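Local coordinates for giding protein-mglB (Thermus thermophilus, PDB 1J3W), which probably works as a molecular adaptor and guanyl-nucleotide exchange factor of the Roadblock/LC7 type, at residues L20-Y31 with A43-P54. Sequence-based numbering, arbitrary orientation.
Sequences LEETLRETGARY and AHKEALWAPKPP
Tyr31 and Pro53 meet in a CH-pi contact: CB of Pro53 stands over the centre of the Tyr31 ring, 3.4 Å from its centroid and 12° off the normal. Tyr31's own neighbour Arg30 lays its CB over the opposite face, so the phenol is sandwiched, while CG of Glu46 comes to CD1 of Tyr31 at 3.5 Å. His44 ND1 donates to Glu46 OE2 on its syn side, holding the bent Glu46 chain beside the ring. At the far end of the ring the hydroxyl OH donates to the carbonyl O of Pro51 (2.7 Å), which lies near the ring plane, although the donor sits well above the carbonyl plane. An alanine here takes away both the ring against Pro53 and the donor to Pro51, and residues 51-54 would probably be held less firmly against the sheet.

Next to this, the indole of Trp49 stands almost perpendicular to the guanidinium of Arg30, and its CH2 touches CG of Arg30 at 3.5 Å. The extended Arg30 chain (chi3 177°) carries NH1 to 3.7 Å from Pro51 CG, and NE to a salt bridge with Asp110. A water links Trp49 NE1 to the carbonyls of Leu24 and Ala29, tying the turn 47-50 to the end of helix 10-27.

The backbone sets this register: Tyr31 and Glu46 form an antiparallel non-hydrogen-bonded pair, and Ala47 N donates to Arg30 O (2.9 Å) in a nearly straight bond. A classic beta bulge turns both Arg30 and Tyr31 to Val108. Helix meets sheet where Leu20 CD1 touches Ala43 CB and Leu24 CD1 the Glu46-Ala47 peptide. Lys45 CG lies 3.8 Å from Glu21 CG, their charges too far apart for a salt bridge. Apolar contact thus dominates, with a phenol bond, a backbone bond and a water fixing where the chain leaves strand 41-46.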
ATOM      1  N   LEU B  20      22.315  17.002  -4.197  1.00 10.66           N
ATOM      2  CA  LEU B  20      21.506  17.079  -2.982  1.00  9.73           C
ATOM      3  C   LEU B  20      21.801  18.336  -2.181  1.00 10.19           C
ATOM      4  O   LEU B  20      20.877  19.004  -1.712  1.00  9.88           O
ATOM      5  CB  LEU B  20      21.719  15.839  -2.105  1.00  9.54           C
ATOM      6  CG  LEU B  20      21.295  14.496  -2.711  1.00 10.32           C
ATOM      7  CD1 LEU B  20      21.592  13.393  -1.720  1.00 12.16           C
ATOM      8  CD2 LEU B  20      19.811  14.504  -3.064  1.00 10.00           C
ATOM      9  N   GLU B  21      23.081  18.665  -2.029  1.00 10.23           N
ATOM     10  CA  GLU B  21      23.478  19.853  -1.286  1.00 12.57           C
ATOM     11  C   GLU B  21      22.959  21.128  -1.943  1.00 12.08           C
ATOM     12  O   GLU B  21      22.430  22.016  -1.267  1.00 12.47           O
ATOM     13  CB  GLU B  21      25.004  19.912  -1.167  1.00 14.30           C
ATOM     14  CG  GLU B  21      25.576  18.840  -0.255  1.00 20.59           C
ATOM     15  CD  GLU B  21      27.087  18.748  -0.323  1.00 23.94           C
ATOM     16  OE1 GLU B  21      27.675  18.079   0.554  1.00 27.06           O
ATOM     17  OE2 GLU B  21      27.685  19.332  -1.251  1.00 26.65           O
ATOM     18  N   GLU B  22      23.116  21.218  -3.257  1.00 11.65           N
ATOM     19  CA  GLU B  22      22.657  22.388  -3.997  1.00 12.74           C
ATOM     20  C   GLU B  22      21.141  22.517  -3.903  1.00 12.06           C
ATOM     21  O   GLU B  22      20.609  23.618  -3.754  1.00 12.01           O
ATOM     22  CB  GLU B  22      23.076  22.276  -5.466  1.00 15.71           C
ATOM     23  CG  GLU B  22      24.585  22.289  -5.672  1.00 22.04           C
ATOM     24  CD  GLU B  22      24.981  21.957  -7.098  1.00 26.34           C
ATOM     25  OE1 GLU B  22      26.195  21.973  -7.398  1.00 29.26           O
ATOM     26  OE2 GLU B  22      24.081  21.675  -7.918  1.00 30.07           O
ATOM     27  N   THR B  23      20.445  21.387  -3.975  1.00 10.17           N
ATOM     28  CA  THR B  23      18.989  21.400  -3.910  1.00 10.03           C
ATOM     29  C   THR B  23      18.501  21.912  -2.552  1.00  9.53           C
ATOM     30  O   THR B  23      17.513  22.643  -2.478  1.00 10.40           O
ATOM     31  CB  THR B  23      18.432  19.999  -4.209  1.00 10.35           C
ATOM     32  OG1 THR B  23      18.882  19.597  -5.513  1.00 11.21           O
ATOM     33  CG2 THR B  23      16.906  20.007  -4.215  1.00 10.88           C
ATOM     34  N   LEU B  24      19.194  21.542  -1.479  1.00 10.19           N
ATOM     35  CA  LEU B  24      18.805  22.028  -0.156  1.00  9.92           C
ATOM     36  C   LEU B  24      18.942  23.549  -0.117  1.00 10.38           C
ATOM     37  O   LEU B  24      18.061  24.244   0.383  1.00 11.56           O
ATOM     38  CB  LEU B  24      19.682  21.401   0.930  1.00 10.61           C
ATOM     39  CG  LEU B  24      19.430  19.916   1.208  1.00 10.43           C
ATOM     40  CD1 LEU B  24      20.517  19.388   2.118  1.00 12.79           C
ATOM     41  CD2 LEU B  24      18.055  19.728   1.853  1.00 12.76           C
ATOM     42  N   ARG B  25      20.046  24.066  -0.645  1.00 11.01           N
ATOM     43  CA  ARG B  25      20.267  25.507  -0.655  1.00 11.95           C
ATOM     44  C   ARG B  25      19.238  26.266  -1.495  1.00 11.41           C
ATOM     45  O   ARG B  25      18.752  27.326  -1.089  1.00 13.21           O
ATOM     46  CB  ARG B  25      21.678  25.821  -1.164  1.00 13.96           C
ATOM     47  CG  ARG B  25      22.784  25.458  -0.187  1.00 20.59           C
ATOM     48  CD  ARG B  25      24.126  26.033  -0.624  1.00 24.68           C
ATOM     49  NE  ARG B  25      24.734  25.294  -1.729  1.00 30.18           N
ATOM     50  CZ  ARG B  25      25.294  24.093  -1.608  1.00 32.24           C
ATOM     51  NH1 ARG B  25      25.327  23.487  -0.428  1.00 34.92           N
ATOM     52  NH2 ARG B  25      25.829  23.500  -2.667  1.00 33.31           N
ATOM     53  N   GLU B  26      18.899  25.721  -2.658  1.00 11.35           N
ATOM     54  CA  GLU B  26      17.944  26.367  -3.555  1.00 11.28           C
ATOM     55  C   GLU B  26      16.493  26.307  -3.098  1.00 11.48           C
ATOM     56  O   GLU B  26      15.707  27.205  -3.397  1.00 12.78           O
ATOM     57  CB  GLU B  26      18.028  25.740  -4.954  1.00 11.95           C
ATOM     58  CG  GLU B  26      19.360  25.929  -5.657  1.00 14.87           C
ATOM     59  CD  GLU B  26      19.476  27.266  -6.358  1.00 18.49           C
ATOM     60  OE1 GLU B  26      18.607  28.140  -6.150  1.00 19.04           O
ATOM     61  OE2 GLU B  26      20.446  27.442  -7.126  1.00 21.84           O
ATOM     62  N   THR B  27      16.142  25.250  -2.374  1.00 10.57           N
ATOM     63  CA  THR B  27      14.762  25.049  -1.940  1.00 10.71           C
ATOM     64  C   THR B  27      14.422  25.476  -0.526  1.00  9.84           C
ATOM     65  O   THR B  27      13.279  25.838  -0.249  1.00 11.69           O
ATOM     66  CB  THR B  27      14.355  23.562  -2.033  1.00  9.82           C
ATOM     67  OG1 THR B  27      15.177  22.786  -1.145  1.00  9.58           O
ATOM     68  CG2 THR B  27      14.501  23.048  -3.454  1.00 11.22           C
ATOM     69  N   GLY B  28      15.406  25.422   0.361  1.00  9.79           N
ATOM     70  CA  GLY B  28      15.147  25.743   1.750  1.00  9.75           C
ATOM     71  C   GLY B  28      14.659  24.499   2.483  1.00 10.05           C
ATOM     72  O   GLY B  28      14.233  24.584   3.635  1.00 10.56           O
ATOM     73  N   ALA B  29      14.713  23.343   1.821  1.00  8.72           N
ATOM     74  CA  ALA B  29      14.279  22.091   2.442  1.00  8.61           C
ATOM     75  C   ALA B  29      15.218  21.658   3.567  1.00  8.83           C
ATOM     76  O   ALA B  29      16.367  22.099   3.640  1.00 10.30           O
ATOM     77  CB  ALA B  29      14.189  20.982   1.396  1.00  9.38           C
ATOM     78  N   ARG B  30      14.719  20.780   4.432  1.00  8.66           N
ATOM     79  CA  ARG B  30      15.496  20.277   5.555  1.00  8.70           C
ATOM     80  C   ARG B  30      16.400  19.114   5.189  1.00  8.65           C
ATOM     81  O   ARG B  30      17.587  19.109   5.517  1.00  8.67           O
ATOM     82  CB  ARG B  30      14.579  19.791   6.682  1.00 10.39           C
ATOM     83  CG  ARG B  30      13.792  20.852   7.413  1.00 12.99           C
ATOM     84  CD  ARG B  30      13.144  20.227   8.648  1.00 16.07           C
ATOM     85  NE  ARG B  30      12.418  21.202   9.453  1.00 20.15           N
ATOM     86  CZ  ARG B  30      11.948  20.958  10.670  1.00 19.48           C
ATOM     87  NH1 ARG B  30      12.135  19.768  11.229  1.00 22.85           N
ATOM     88  NH2 ARG B  30      11.275  21.897  11.323  1.00 22.56           N
ATOM     89  N   TYR B  31      15.828  18.115   4.522  1.00  8.68           N
ATOM     90  CA  TYR B  31      16.583  16.915   4.188  1.00  9.28           C
ATOM     91  C   TYR B  31      16.361  16.492   2.751  1.00  8.12           C
ATOM     92  O   TYR B  31      15.258  16.634   2.212  1.00  8.42           O
ATOM     93  CB  TYR B  31      16.168  15.770   5.129  1.00  9.85           C
ATOM     94  CG  TYR B  31      15.987  16.194   6.576  1.00 10.55           C
ATOM     95  CD1 TYR B  31      17.046  16.746   7.298  1.00  9.98           C
ATOM     96  CD2 TYR B  31      14.744  16.095   7.204  1.00 10.44           C
ATOM     97  CE1 TYR B  31      16.870  17.199   8.603  1.00  9.79           C
ATOM     98  CE2 TYR B  31      14.558  16.546   8.514  1.00 10.91           C
ATOM     99  CZ  TYR B  31      15.625  17.099   9.202  1.00  9.01           C
ATOM    100  OH  TYR B  31      15.441  17.575  10.482  1.00 12.52           O
ATOM    101  N   ALA B  43      22.199   7.964  -0.958  1.00 11.90           N
ATOM    102  CA  ALA B  43      22.942   9.168  -0.596  1.00 11.04           C
ATOM    103  C   ALA B  43      21.966  10.099   0.113  1.00 11.19           C
ATOM    104  O   ALA B  43      20.773  10.112  -0.205  1.00 10.32           O
ATOM    105  CB  ALA B  43      23.500   9.851  -1.841  1.00 12.64           C
ATOM    106  N   HIS B  44      22.453  10.862   1.084  1.00 10.35           N
ATOM    107  CA  HIS B  44      21.586  11.785   1.803  1.00 10.10           C
ATOM    108  C   HIS B  44      22.376  12.955   2.357  1.00 10.27           C
ATOM    109  O   HIS B  44      23.536  12.810   2.737  1.00 11.84           O
ATOM    110  CB  HIS B  44      20.845  11.069   2.940  1.00 10.94           C
ATOM    111  CG  HIS B  44      21.733  10.595   4.048  1.00  9.83           C
ATOM    112  ND1 HIS B  44      22.109  11.403   5.101  1.00 11.99           N
ATOM    113  CD2 HIS B  44      22.317   9.394   4.267  1.00 12.68           C
ATOM    114  CE1 HIS B  44      22.884  10.718   5.922  1.00 14.15           C
ATOM    115  NE2 HIS B  44      23.027   9.495   5.439  1.00 12.02           N
ATOM    116  N   LYS B  45      21.738  14.122   2.377  1.00 10.13           N
ATOM    117  CA  LYS B  45      22.348  15.334   2.901  1.00  9.83           C
ATOM    118  C   LYS B  45      21.301  16.113   3.675  1.00  9.79           C
ATOM    119  O   LYS B  45      20.112  16.080   3.341  1.00  9.75           O
ATOM    120  CB  LYS B  45      22.922  16.184   1.764  1.00 11.26           C
ATOM    121  CG  LYS B  45      24.172  15.567   1.153  1.00 15.14           C
ATOM    122  CD  LYS B  45      25.298  15.498   2.180  1.00 17.89           C
ATOM    123  CE  LYS B  45      26.358  14.485   1.775  1.00 21.88           C
ATOM    124  NZ  LYS B  45      27.495  14.438   2.745  1.00 24.40           N
ATOM    125  N   GLU B  46      21.744  16.802   4.718  1.00 10.10           N
ATOM    126  CA  GLU B  46      20.843  17.573   5.562  1.00 10.55           C
ATOM    127  C   GLU B  46      21.280  19.021   5.600  1.00 11.08           C
ATOM    128  O   GLU B  46      22.473  19.316   5.516  1.00 13.47           O
ATOM    129  CB  GLU B  46      20.840  17.012   6.987  1.00 12.02           C
ATOM    130  CG  GLU B  46      20.367  15.561   7.104  1.00 13.57           C
ATOM    131  CD  GLU B  46      21.396  14.552   6.621  1.00 15.61           C
ATOM    132  OE1 GLU B  46      22.514  14.517   7.185  1.00 17.97           O
ATOM    133  OE2 GLU B  46      21.086  13.791   5.682  1.00 13.43           O
ATOM    134  N   ALA B  47      20.316  19.928   5.718  1.00 11.00           N
ATOM    135  CA  ALA B  47      20.639  21.349   5.786  1.00 11.56           C
ATOM    136  C   ALA B  47      21.374  21.610   7.092  1.00 13.53           C
ATOM    137  O   ALA B  47      21.010  21.072   8.131  1.00 14.07           O
ATOM    138  CB  ALA B  47      19.369  22.180   5.726  1.00 12.06           C
ATOM    139  N   LEU B  48      22.406  22.447   7.036  1.00 16.94           N
ATOM    140  CA  LEU B  48      23.192  22.753   8.222  1.00 19.52           C
ATOM    141  C   LEU B  48      22.360  23.337   9.362  1.00 18.81           C
ATOM    142  O   LEU B  48      22.664  23.124  10.534  1.00 20.18           O
ATOM    143  CB  LEU B  48      24.322  23.721   7.855  1.00 22.65           C
ATOM    144  CG  LEU B  48      25.345  23.195   6.844  1.00 27.17           C
ATOM    145  CD1 LEU B  48      26.379  24.272   6.555  1.00 28.46           C
ATOM    146  CD2 LEU B  48      26.019  21.945   7.400  1.00 29.13           C
ATOM    147  N   TRP B  49      21.298  24.057   9.015  1.00 16.02           N
ATOM    148  CA  TRP B  49      20.441  24.690  10.010  1.00 15.93           C
ATOM    149  C   TRP B  49      19.377  23.773  10.599  1.00 15.23           C
ATOM    150  O   TRP B  49      18.818  24.053  11.658  1.00 15.70           O
ATOM    151  CB  TRP B  49      19.739  25.903   9.393  1.00 13.81           C
ATOM    152  CG  TRP B  49      18.848  25.558   8.225  1.00 13.39           C
ATOM    153  CD1 TRP B  49      19.177  25.592   6.899  1.00 13.28           C
ATOM    154  CD2 TRP B  49      17.491  25.099   8.290  1.00 11.08           C
ATOM    155  NE1 TRP B  49      18.108  25.182   6.134  1.00 12.48           N
ATOM    156  CE2 TRP B  49      17.061  24.874   6.963  1.00 11.88           C
ATOM    157  CE3 TRP B  49      16.595  24.856   9.341  1.00 11.42           C
ATOM    158  CZ2 TRP B  49      15.773  24.419   6.659  1.00 10.67           C
ATOM    159  CZ3 TRP B  49      15.310  24.401   9.037  1.00 12.69           C
ATOM    160  CH2 TRP B  49      14.916  24.189   7.703  1.00 12.16           C
ATOM    161  N   ALA B  50      19.091  22.677   9.909  1.00 15.18           N
ATOM    162  CA  ALA B  50      18.046  21.765  10.348  1.00 15.54           C
ATOM    163  C   ALA B  50      18.384  20.888  11.544  1.00 16.06           C
ATOM    164  O   ALA B  50      19.543  20.548  11.777  1.00 16.84           O
ATOM    165  CB  ALA B  50      17.615  20.890   9.180  1.00 15.38           C
ATOM    166  N   PRO B  51      17.361  20.521  12.330  1.00 15.58           N
ATOM    167  CA  PRO B  51      17.594  19.668  13.494  1.00 16.97           C
ATOM    168  C   PRO B  51      17.838  18.244  13.015  1.00 17.13           C
ATOM    169  O   PRO B  51      17.737  17.956  11.816  1.00 16.01           O
ATOM    170  CB  PRO B  51      16.295  19.799  14.280  1.00 18.17           C
ATOM    171  CG  PRO B  51      15.275  19.991  13.208  1.00 16.65           C
ATOM    172  CD  PRO B  51      15.962  20.976  12.285  1.00 15.96           C
ATOM    173  N   LYS B  52      18.176  17.363  13.947  1.00 17.08           N
ATOM    174  CA  LYS B  52      18.411  15.967  13.618  1.00 18.08           C
ATOM    175  C   LYS B  52      17.166  15.461  12.894  1.00 16.20           C
ATOM    176  O   LYS B  52      16.045  15.681  13.349  1.00 16.97           O
ATOM    177  CB  LYS B  52      18.635  15.167  14.900  1.00 21.58           C
ATOM    178  CG  LYS B  52      18.824  13.678  14.695  1.00 25.34           C
ATOM    179  CD  LYS B  52      18.944  12.971  16.038  1.00 27.83           C
ATOM    180  CE  LYS B  52      19.048  11.465  15.884  1.00 29.88           C
ATOM    181  NZ  LYS B  52      19.112  10.792  17.214  1.00 32.47           N
ATOM    182  N   PRO B  53      17.347  14.786  11.750  1.00 15.38           N
ATOM    183  CA  PRO B  53      16.186  14.282  11.018  1.00 14.35           C
ATOM    184  C   PRO B  53      15.587  13.047  11.661  1.00 16.09           C
ATOM    185  O   PRO B  53      16.188  12.440  12.545  1.00 16.22           O
ATOM    186  CB  PRO B  53      16.767  13.955   9.646  1.00 15.66           C
ATOM    187  CG  PRO B  53      18.139  13.462   9.992  1.00 16.25           C
ATOM    188  CD  PRO B  53      18.593  14.494  11.016  1.00 14.99           C
ATOM    189  N   PRO B  54      14.368  12.684  11.251  1.00 15.64           N
ATOM    190  CA  PRO B  54      13.764  11.483  11.826  1.00 15.30           C
ATOM    191  C   PRO B  54      14.614  10.359  11.235  1.00 15.26           C
ATOM    192  O   PRO B  54      15.391  10.597  10.309  1.00 14.69           O
ATOM    193  CB  PRO B  54      12.346  11.512  11.260  1.00 17.86           C
ATOM    194  CG  PRO B  54      12.527  12.173   9.935  1.00 17.67           C
ATOM    195  CD  PRO B  54      13.478  13.305  10.254  1.00 15.66           C
TER
HETATM  196  O   HOH W   1      18.088  24.155   3.214  1.00 13.36           O